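Local structure of receptor-type adenylate cyclase GRESAG 4.3 (Trypanosoma brucei, 1FX4) at residues L15-I20 with R159-A164; Q79-C84 with V134-H139; V170-Q175 with A226-R231. The protein catalyses the conversion of ATP to cyclic AMP and diphosphate through this magnesium-dependent catalytic domain, and could act as a receptor for an unknown ligand. All coordinates share one frame; numbering follows the deposited sequence.

From the N terminus, the chain runs first through strand 13-20, which carries residues 15-20 and packs against helix 159-170 in interaction 1, closing a loop of 138 residues. Nested inside that loop, interaction 2 brings strand 134-141 back to helix 71-87 and closes a loop of 49. The two contacts share one mixed sheet, because strands 13-20 and 134-141 are antiparallel neighbours: Leu15 N reaches His139 O and Asp19 O meets Arg135 N. Interaction 3 follows in series, closing a loop of 50 and tying the turn after helix 159-170 to the C-terminal tail. It also adjoins interaction 2, where Gly174 N pairs with Val134 O and Arg135 and Arg228 approach each other.

Interaction 1. Residues L15-I20 with R159-A164; sequences LIFTDI and RTSNMA. With MG (magnesium ion), chain B.
Leu15 and Ala164 mark the tight end, where their CB atoms lie 3.7 Å apart. Leu15 CG is anti to the carbonyl carbon (chi1 -66°), and CD1 presses on Ser161 CA at 3.4 Å, closer than usual for two carbons. Phe17, two residues on and on the same side of the strand, is partly exposed, in contrast to the buried Leu15, Ser161 and Ala164. It turns the edge of its ring to the helix: CD1 sits 3.5 Å from Ala164 CB, near the ring plane, and Ser161 OG lies in that plane beyond CZ. This hydroxyl is hydrogen-bonded to Tyr156 O. Such a helix lying on the sheet belongs to the class III cyclase fold, whose strand 13-20 carries a metal-binding aspartate. The short segments cross at -38° and overlap only at Leu15-Phe17, so that Thr18-Ile20 run on beyond residue 164. At this metal end Asp19 OD1 binds the magnesium ion at 2.3 Å, with Asp62 as a second protein ligand and three bound waters. One of these, water 1, also donates to Asp19 OD2 at 2.7 Å, which helps fix the carboxylate. Ile20 N gives OD1 a weak bond, and a long, weak ion pair links OD2 to Arg135.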
loop_
_atom_site.group_PDB
_atom_site.type_symbol
_atom_site.label_atom_id
_atom_site.label_comp_id
_atom_site.label_asym_id
_atom_site.label_seq_id
_atom_site.Cartn_x
_atom_site.Cartn_y
_atom_site.Cartn_z
ATOM N N LEU A 15 -4.220 2.596 17.588
ATOM C CA LEU A 15 -4.005 2.111 16.249
ATOM C C LEU A 15 -3.006 0.975 16.262
ATOM O O LEU A 15 -2.044 0.992 17.025
ATOM C CB LEU A 15 -3.483 3.240 15.361
ATOM C CG LEU A 15 -4.481 4.370 15.131
ATOM C CD1 LEU A 15 -3.780 5.462 14.339
ATOM C CD2 LEU A 15 -5.696 3.840 14.374
ATOM N N ILE A 16 -3.271 -0.022 15.430
ATOM C CA ILE A 16 -2.392 -1.172 15.289
ATOM C C ILE A 16 -2.001 -1.264 13.824
ATOM O O ILE A 16 -2.870 -1.218 12.948
ATOM C CB ILE A 16 -3.110 -2.501 15.600
ATOM C CG1 ILE A 16 -3.722 -2.487 16.998
ATOM C CG2 ILE A 16 -2.119 -3.669 15.444
ATOM C CD1 ILE A 16 -4.666 -3.667 17.229
ATOM N N PHE A 17 -0.703 -1.304 13.550
ATOM C CA PHE A 17 -0.240 -1.493 12.185
ATOM C C PHE A 17 0.468 -2.843 12.144
ATOM O O PHE A 17 1.194 -3.193 13.066
ATOM C CB PHE A 17 0.726 -0.382 11.736
ATOM C CG PHE A 17 0.032 0.844 11.209
ATOM C CD1 PHE A 17 -0.366 1.847 12.072
ATOM C CD2 PHE A 17 -0.212 0.993 9.847
ATOM C CE1 PHE A 17 -0.996 2.993 11.585
ATOM C CE2 PHE A 17 -0.843 2.142 9.356
ATOM C CZ PHE A 17 -1.230 3.136 10.231
ATOM N N THR A 18 0.228 -3.610 11.087
ATOM C CA THR A 18 0.881 -4.902 10.936
ATOM C C THR A 18 1.464 -5.023 9.554
ATOM O O THR A 18 1.024 -4.341 8.636
ATOM C CB THR A 18 -0.105 -6.076 11.067
ATOM O OG1 THR A 18 -0.931 -6.160 9.893
ATOM C CG2 THR A 18 -0.995 -5.911 12.305
ATOM N N ASP A 19 2.458 -5.887 9.413
ATOM C CA ASP A 19 3.002 -6.162 8.107
ATOM C C ASP A 19 3.690 -7.505 8.174
ATOM O O ASP A 19 4.137 -7.920 9.247
ATOM C CB ASP A 19 3.971 -5.078 7.647
ATOM C CG ASP A 19 4.002 -4.948 6.129
ATOM O OD1 ASP A 19 3.454 -5.828 5.441
ATOM O OD2 ASP A 19 4.552 -3.955 5.621
ATOM N N ILE A 20 3.742 -8.197 7.043
ATOM C CA ILE A 20 4.394 -9.488 6.996
ATOM C C ILE A 20 5.874 -9.240 6.757
ATOM O O ILE A 20 6.257 -8.582 5.777
ATOM C CB ILE A 20 3.840 -10.365 5.873
ATOM C CG1 ILE A 20 2.362 -10.685 6.136
ATOM C CG2 ILE A 20 4.632 -11.671 5.793
ATOM C CD1 ILE A 20 1.763 -11.561 5.058
ATOM N N ARG A 159 -0.290 12.879 13.535
ATOM C CA ARG A 159 0.902 12.324 14.161
ATOM C C ARG A 159 0.654 10.982 14.859
ATOM O O ARG A 159 1.532 10.130 14.875
ATOM C CB ARG A 159 1.533 13.340 15.129
ATOM C CG ARG A 159 2.046 14.616 14.447
ATOM C CD ARG A 159 2.911 15.481 15.376
ATOM N NE ARG A 159 2.268 15.754 16.659
ATOM C CZ ARG A 159 1.229 16.569 16.829
ATOM N NH1 ARG A 159 0.698 17.219 15.796
ATOM N NH2 ARG A 159 0.690 16.703 18.033
ATOM N N THR A 160 -0.548 10.782 15.391
ATOM C CA THR A 160 -0.887 9.540 16.084
ATOM C C THR A 160 -0.822 8.345 15.147
ATOM O O THR A 160 -0.245 7.311 15.478
ATOM C CB THR A 160 -2.289 9.614 16.727
ATOM O OG1 THR A 160 -2.248 10.534 17.821
ATOM C CG2 THR A 160 -2.729 8.242 17.256
ATOM N N SER A 161 -1.412 8.500 13.967
ATOM C CA SER A 161 -1.402 7.440 12.980
ATOM C C SER A 161 0.030 7.204 12.503
ATOM O O SER A 161 0.463 6.061 12.376
ATOM C CB SER A 161 -2.311 7.815 11.810
ATOM O OG SER A 161 -2.287 6.815 10.824
ATOM N N ASN A 162 0.771 8.291 12.282
ATOM C CA ASN A 162 2.156 8.196 11.816
ATOM C C ASN A 162 3.050 7.547 12.871
ATOM O O ASN A 162 3.988 6.821 12.547
ATOM C CB ASN A 162 2.690 9.583 11.438
ATOM C CG ASN A 162 1.764 10.324 10.474
ATOM O OD1 ASN A 162 1.076 9.707 9.650
ATOM N ND2 ASN A 162 1.725 11.654 10.592
ATOM N N MET A 163 2.745 7.802 14.140
ATOM C CA MET A 163 3.503 7.233 15.246
ATOM C C MET A 163 3.287 5.719 15.291
ATOM O O MET A 163 4.226 4.952 15.496
ATOM C CB MET A 163 3.062 7.857 16.568
ATOM C CG MET A 163 3.756 7.290 17.778
ATOM S SD MET A 163 5.506 7.657 17.719
ATOM C CE MET A 163 5.458 9.441 18.021
ATOM N N ALA A 164 2.034 5.300 15.117
ATOM C CA ALA A 164 1.702 3.874 15.129
ATOM C C ALA A 164 2.410 3.173 13.970
ATOM O O ALA A 164 2.961 2.083 14.127
ATOM C CB ALA A 164 0.206 3.682 15.009
HETATM MG MG MG B . 3.913 -5.408 3.236
HETATM O O HOH W 1 5.693 -3.726 3.191
HETATM O O HOH W 2 5.808 -6.624 4.212
HETATM O O HOH W 3 2.473 -3.407 2.845
#

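Interaction 2. Residues Q79-C84 with V134-H139; sequences QELQLC and VRVGIH. Unlike the reference sequence in segment 79-84: Cys84 (reference Arg).
Helix 71-87 is one of the helices that lie against the central sheet of the cyclase domain, and here its residues 79-84 run almost exactly antiparallel (173°) to residues 134-139. Gln82 makes the polar link. Its chain bends at chi2 (-64°), turning the carboxamide toward the strand so that NE2 donates to Val134 O at 2.8 Å, nearly straight at 166°. The acceptor lies in the amide plane, but the donor stands above the carbonyl plane, away from a lone pair. Val134 O is also approached by Gly174 N, so two N-H groups share it. The sheet of a class III cyclase places strand 134-141 between strands 13-20 and 176-179, and the glutamine thus meets a backbone already engaged in strand pairing. On the other branch, water 4 lies 2.7 Å from Gln82 OE1 and accepts from Val134 N at 2.8 Å; Arg222 NH1 is hydrogen-bonded to OE1. Beside this buried amide, Leu81, with CG anti to its backbone N, lays CD2 across Val134 at about a right angle, 3.8 Å from CB. Val136 CG2 slides past Gln82, 3.7 Å from NE2.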
loop_
_atom_site.group_PDB
_atom_site.type_symbol
_atom_site.label_atom_id
_atom_site.label_comp_id
_atom_site.label_asym_id
_atom_site.label_seq_id
_atom_site.Cartn_x
_atom_site.Cartn_y
_atom_site.Cartn_z
ATOM N N GLN A 79 -1.554 -9.848 20.728
ATOM C CA GLN A 79 -1.021 -11.027 21.383
ATOM C C GLN A 79 -1.606 -12.282 20.766
ATOM O O GLN A 79 -0.887 -13.233 20.473
ATOM C CB GLN A 79 -1.314 -10.981 22.883
ATOM C CG GLN A 79 -0.912 -12.248 23.608
ATOM C CD GLN A 79 -0.756 -12.010 25.086
ATOM O OE1 GLN A 79 -1.493 -12.575 25.897
ATOM N NE2 GLN A 79 0.191 -11.150 25.449
ATOM N N GLU A 80 -2.916 -12.277 20.539
ATOM C CA GLU A 80 -3.566 -13.437 19.956
ATOM C C GLU A 80 -3.120 -13.621 18.510
ATOM O O GLU A 80 -3.041 -14.742 18.017
ATOM C CB GLU A 80 -5.086 -13.319 20.042
ATOM C CG GLU A 80 -5.778 -14.668 20.031
ATOM C CD GLU A 80 -5.263 -15.604 21.132
ATOM O OE1 GLU A 80 -5.173 -16.826 20.866
ATOM O OE2 GLU A 80 -4.941 -15.120 22.249
ATOM N N LEU A 81 -2.804 -12.517 17.843
ATOM C CA LEU A 81 -2.330 -12.612 16.469
ATOM C C LEU A 81 -1.060 -13.470 16.454
ATOM O O LEU A 81 -0.993 -14.449 15.731
ATOM C CB LEU A 81 -2.067 -11.216 15.894
ATOM C CG LEU A 81 -1.709 -11.122 14.401
ATOM C CD1 LEU A 81 -1.900 -9.683 13.946
ATOM C CD2 LEU A 81 -0.285 -11.570 14.125
ATOM N N GLN A 82 -0.060 -13.114 17.260
ATOM C CA GLN A 82 1.186 -13.878 17.281
ATOM C C GLN A 82 0.970 -15.358 17.628
ATOM O O GLN A 82 1.544 -16.255 16.971
ATOM C CB GLN A 82 2.181 -13.250 18.245
ATOM C CG GLN A 82 2.560 -11.815 17.873
ATOM C CD GLN A 82 3.280 -11.751 16.543
ATOM O OE1 GLN A 82 3.785 -12.762 16.056
ATOM N NE2 GLN A 82 3.337 -10.557 15.950
ATOM N N LEU A 83 0.113 -15.607 18.621
ATOM C CA LEU A 83 -0.175 -16.973 19.034
ATOM C C LEU A 83 -0.920 -17.780 17.968
ATOM O O LEU A 83 -0.596 -18.942 17.731
ATOM C CB LEU A 83 -0.951 -16.969 20.353
ATOM C CG LEU A 83 -0.112 -16.499 21.546
ATOM C CD1 LEU A 83 -0.996 -16.157 22.726
ATOM C CD2 LEU A 83 0.921 -17.583 21.916
ATOM N N CYS A 84 -1.906 -17.161 17.323
ATOM C CA CYS A 84 -2.688 -17.827 16.288
ATOM C C CYS A 84 -1.798 -18.207 15.113
ATOM O O CYS A 84 -1.827 -19.335 14.641
ATOM C CB CYS A 84 -3.830 -16.922 15.802
ATOM S SG CYS A 84 -5.224 -16.784 17.012
ATOM N N VAL A 134 4.617 -11.794 11.442
ATOM C CA VAL A 134 3.971 -10.494 11.395
ATOM C C VAL A 134 4.556 -9.526 12.407
ATOM O O VAL A 134 4.702 -9.860 13.575
ATOM C CB VAL A 134 2.428 -10.649 11.640
ATOM C CG1 VAL A 134 1.713 -9.307 11.522
ATOM C CG2 VAL A 134 1.846 -11.625 10.626
ATOM N N ARG A 135 4.946 -8.342 11.950
ATOM C CA ARG A 135 5.460 -7.324 12.854
ATOM C C ARG A 135 4.258 -6.476 13.213
ATOM O O ARG A 135 3.381 -6.233 12.376
ATOM C CB ARG A 135 6.556 -6.477 12.204
ATOM C CG ARG A 135 6.101 -5.605 11.089
ATOM C CD ARG A 135 7.252 -4.698 10.613
ATOM N NE ARG A 135 8.234 -5.433 9.849
ATOM C CZ ARG A 135 8.420 -5.289 8.541
ATOM N NH1 ARG A 135 7.692 -4.424 7.837
ATOM N NH2 ARG A 135 9.334 -6.022 7.935
ATOM N N VAL A 136 4.200 -6.047 14.467
ATOM C CA VAL A 136 3.066 -5.275 14.943
ATOM C C VAL A 136 3.510 -4.090 15.764
ATOM O O VAL A 136 4.376 -4.209 16.627
ATOM C CB VAL A 136 2.123 -6.164 15.819
ATOM C CG1 VAL A 136 0.925 -5.356 16.303
ATOM C CG2 VAL A 136 1.676 -7.398 15.026
ATOM N N GLY A 137 2.902 -2.944 15.489
ATOM C CA GLY A 137 3.209 -1.737 16.227
ATOM C C GLY A 137 1.889 -1.213 16.746
ATOM O O GLY A 137 0.905 -1.223 16.017
ATOM N N ILE A 138 1.885 -0.725 17.985
ATOM C CA ILE A 138 0.666 -0.214 18.614
ATOM C C ILE A 138 0.924 1.137 19.270
ATOM O O ILE A 138 1.919 1.312 19.979
ATOM C CB ILE A 138 0.174 -1.171 19.728
ATOM C CG1 ILE A 138 -0.010 -2.596 19.181
ATOM C CG2 ILE A 138 -1.121 -0.638 20.364
ATOM C CD1 ILE A 138 -0.297 -3.635 20.288
ATOM N N HIS A 139 0.013 2.081 19.049
ATOM C CA HIS A 139 0.136 3.404 19.647
ATOM C C HIS A 139 -1.240 3.947 19.952
ATOM O O HIS A 139 -2.193 3.653 19.226
ATOM C CB HIS A 139 0.859 4.381 18.718
ATOM C CG HIS A 139 1.025 5.745 19.316
ATOM N ND1 HIS A 139 0.583 6.896 18.692
ATOM C CD2 HIS A 139 1.548 6.137 20.502
ATOM C CE1 HIS A 139 0.829 7.934 19.474
ATOM N NE2 HIS A 139 1.415 7.502 20.574
HETATM O O HOH W 4 3.860 -13.482 13.481
#

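Interaction 3. Residues V170-Q175 with A226-R231; sequences VANGGQ and ALRLDR
Two flat groups, the Asn172 amide and the Arg228 guanidinium, stand with their planes 77° apart. At the amide's edge lies Ala226 O, in its plane, taking a bond from Asn172 ND2 at 3.2 Å and 168°; the donor stands 59° above the carbonyl plane. Near the guanidinium, Ala171 O comes in obliquely, and its closer contact is with Arg228 CD at 3.2 Å. The Arg228 chain is bent at chi3, and NE is bonded to Ser169 O. Shorter than the Asn172 bond is the backbone link: Arg228 N donates to Val170 O at 2.8 Å, in the carbonyl plane on a lone pair. Arg228 centres an inverse gamma turn in which Leu229 N reaches Leu227 O at 2.7 Å, while Asn172 to Gln175 form a type II beta turn whose third residue, Gly174, has backbone angles that suit glycine. Beside these polar links, Leu229 CD1 is pressed onto Val170 CG1 at 3.3 Å, close enough to be consistent with some strain, and Leu227 CB faces Val170 CB more loosely. Residues 226-229 are thus held against the loop leading into strand 176-179; Asp230 and Arg231 are poorly ordered. Arg228 NH1 lies close to Arg135 NH2, and Asp89 of the second subunit makes long, weak ion pairs with both. The two arginines would repel, probably eased by such acidic groups, including Asp19, its side chain about 7 Å from that of Arg228.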
loop_
_atom_site.group_PDB
_atom_site.type_symbol
_atom_site.label_atom_id
_atom_site.label_comp_id
_atom_site.label_asym_id
_atom_site.label_seq_id
_atom_site.Cartn_x
_atom_site.Cartn_y
_atom_site.Cartn_z
ATOM N N VAL A 170 9.615 -0.355 12.889
ATOM C CA VAL A 170 10.827 -0.763 13.587
ATOM C C VAL A 170 10.719 -2.145 14.253
ATOM O O VAL A 170 11.720 -2.704 14.711
ATOM C CB VAL A 170 11.305 0.299 14.605
ATOM C CG1 VAL A 170 11.451 1.657 13.907
ATOM C CG2 VAL A 170 10.344 0.405 15.779
ATOM N N ALA A 171 9.506 -2.694 14.303
ATOM C CA ALA A 171 9.312 -4.010 14.902
ATOM C C ALA A 171 9.769 -5.087 13.929
ATOM O O ALA A 171 9.688 -4.918 12.713
ATOM C CB ALA A 171 7.842 -4.226 15.271
ATOM N N ASN A 172 10.287 -6.174 14.480
ATOM C CA ASN A 172 10.729 -7.308 13.694
ATOM C C ASN A 172 9.574 -8.266 13.505
ATOM O O ASN A 172 8.524 -8.107 14.127
ATOM C CB ASN A 172 11.856 -8.016 14.417
ATOM C CG ASN A 172 13.110 -7.208 14.408
ATOM O OD1 ASN A 172 13.774 -7.114 13.381
ATOM N ND2 ASN A 172 13.414 -6.559 15.527
ATOM N N GLY A 173 9.763 -9.250 12.638
ATOM C CA GLY A 173 8.713 -10.221 12.399
ATOM C C GLY A 173 8.478 -11.013 13.673
ATOM O O GLY A 173 9.428 -11.453 14.322
ATOM N N GLY A 174 7.212 -11.174 14.041
ATOM C CA GLY A 174 6.872 -11.911 15.252
ATOM C C GLY A 174 6.962 -11.067 16.509
ATOM O O GLY A 174 6.709 -11.555 17.618
ATOM N N GLN A 175 7.301 -9.793 16.348
ATOM C CA GLN A 175 7.439 -8.879 17.480
ATOM C C GLN A 175 6.266 -7.900 17.563
ATOM O O GLN A 175 5.703 -7.482 16.539
ATOM C CB GLN A 175 8.760 -8.104 17.369
ATOM C CG GLN A 175 9.198 -7.366 18.627
ATOM C CD GLN A 175 10.597 -6.740 18.490
ATOM O OE1 GLN A 175 11.320 -6.557 19.489
ATOM N NE2 GLN A 175 10.982 -6.418 17.266
ATOM N N ALA A 226 17.906 -6.330 16.602
ATOM C CA ALA A 226 17.799 -4.980 17.133
ATOM C C ALA A 226 16.600 -4.390 16.373
ATOM O O ALA A 226 16.198 -4.930 15.341
ATOM C CB ALA A 226 19.066 -4.195 16.815
ATOM N N LEU A 227 15.997 -3.325 16.885
ATOM C CA LEU A 227 14.857 -2.733 16.188
ATOM C C LEU A 227 15.289 -2.230 14.807
ATOM O O LEU A 227 16.437 -1.822 14.628
ATOM C CB LEU A 227 14.245 -1.601 17.017
ATOM C CG LEU A 227 13.609 -2.027 18.344
ATOM C CD1 LEU A 227 12.946 -0.836 19.017
ATOM C CD2 LEU A 227 12.582 -3.140 18.100
ATOM N N ARG A 228 14.388 -2.304 13.828
ATOM C CA ARG A 228 14.682 -1.854 12.461
ATOM C C ARG A 228 14.808 -0.335 12.349
ATOM O O ARG A 228 14.050 0.290 11.605
ATOM C CB ARG A 228 13.573 -2.289 11.494
ATOM C CG ARG A 228 13.456 -3.766 11.196
ATOM C CD ARG A 228 12.056 -4.089 10.663
ATOM N NE ARG A 228 11.610 -3.198 9.587
ATOM C CZ ARG A 228 11.451 -3.574 8.323
ATOM N NH1 ARG A 228 11.712 -4.828 7.969
ATOM N NH2 ARG A 228 10.984 -2.717 7.423
ATOM N N LEU A 229 15.722 0.275 13.099
ATOM C CA LEU A 229 15.897 1.723 13.002
ATOM C C LEU A 229 16.623 2.009 11.672
ATOM O O LEU A 229 17.232 1.103 11.085
ATOM C CB LEU A 229 16.599 2.270 14.260
ATOM C CG LEU A 229 15.634 2.595 15.423
ATOM C CD1 LEU A 229 14.382 1.743 15.361
ATOM C CD2 LEU A 229 16.311 2.431 16.770
ATOM N N ASP A 230 16.509 3.239 11.173
ATOM C CA ASP A 230 17.075 3.619 9.864
ATOM C C ASP A 230 18.554 3.422 9.477
ATOM O O ASP A 230 18.824 2.976 8.359
ATOM C CB ASP A 230 16.627 5.030 9.492
ATOM N N ARG A 231 19.502 3.777 10.345
ATOM C CA ARG A 231 20.923 3.630 9.995
ATOM C C ARG A 231 21.851 3.556 11.203
ATOM O O ARG A 231 23.050 3.256 10.994
ATOM C CB ARG A 231 21.357 4.765 9.048
#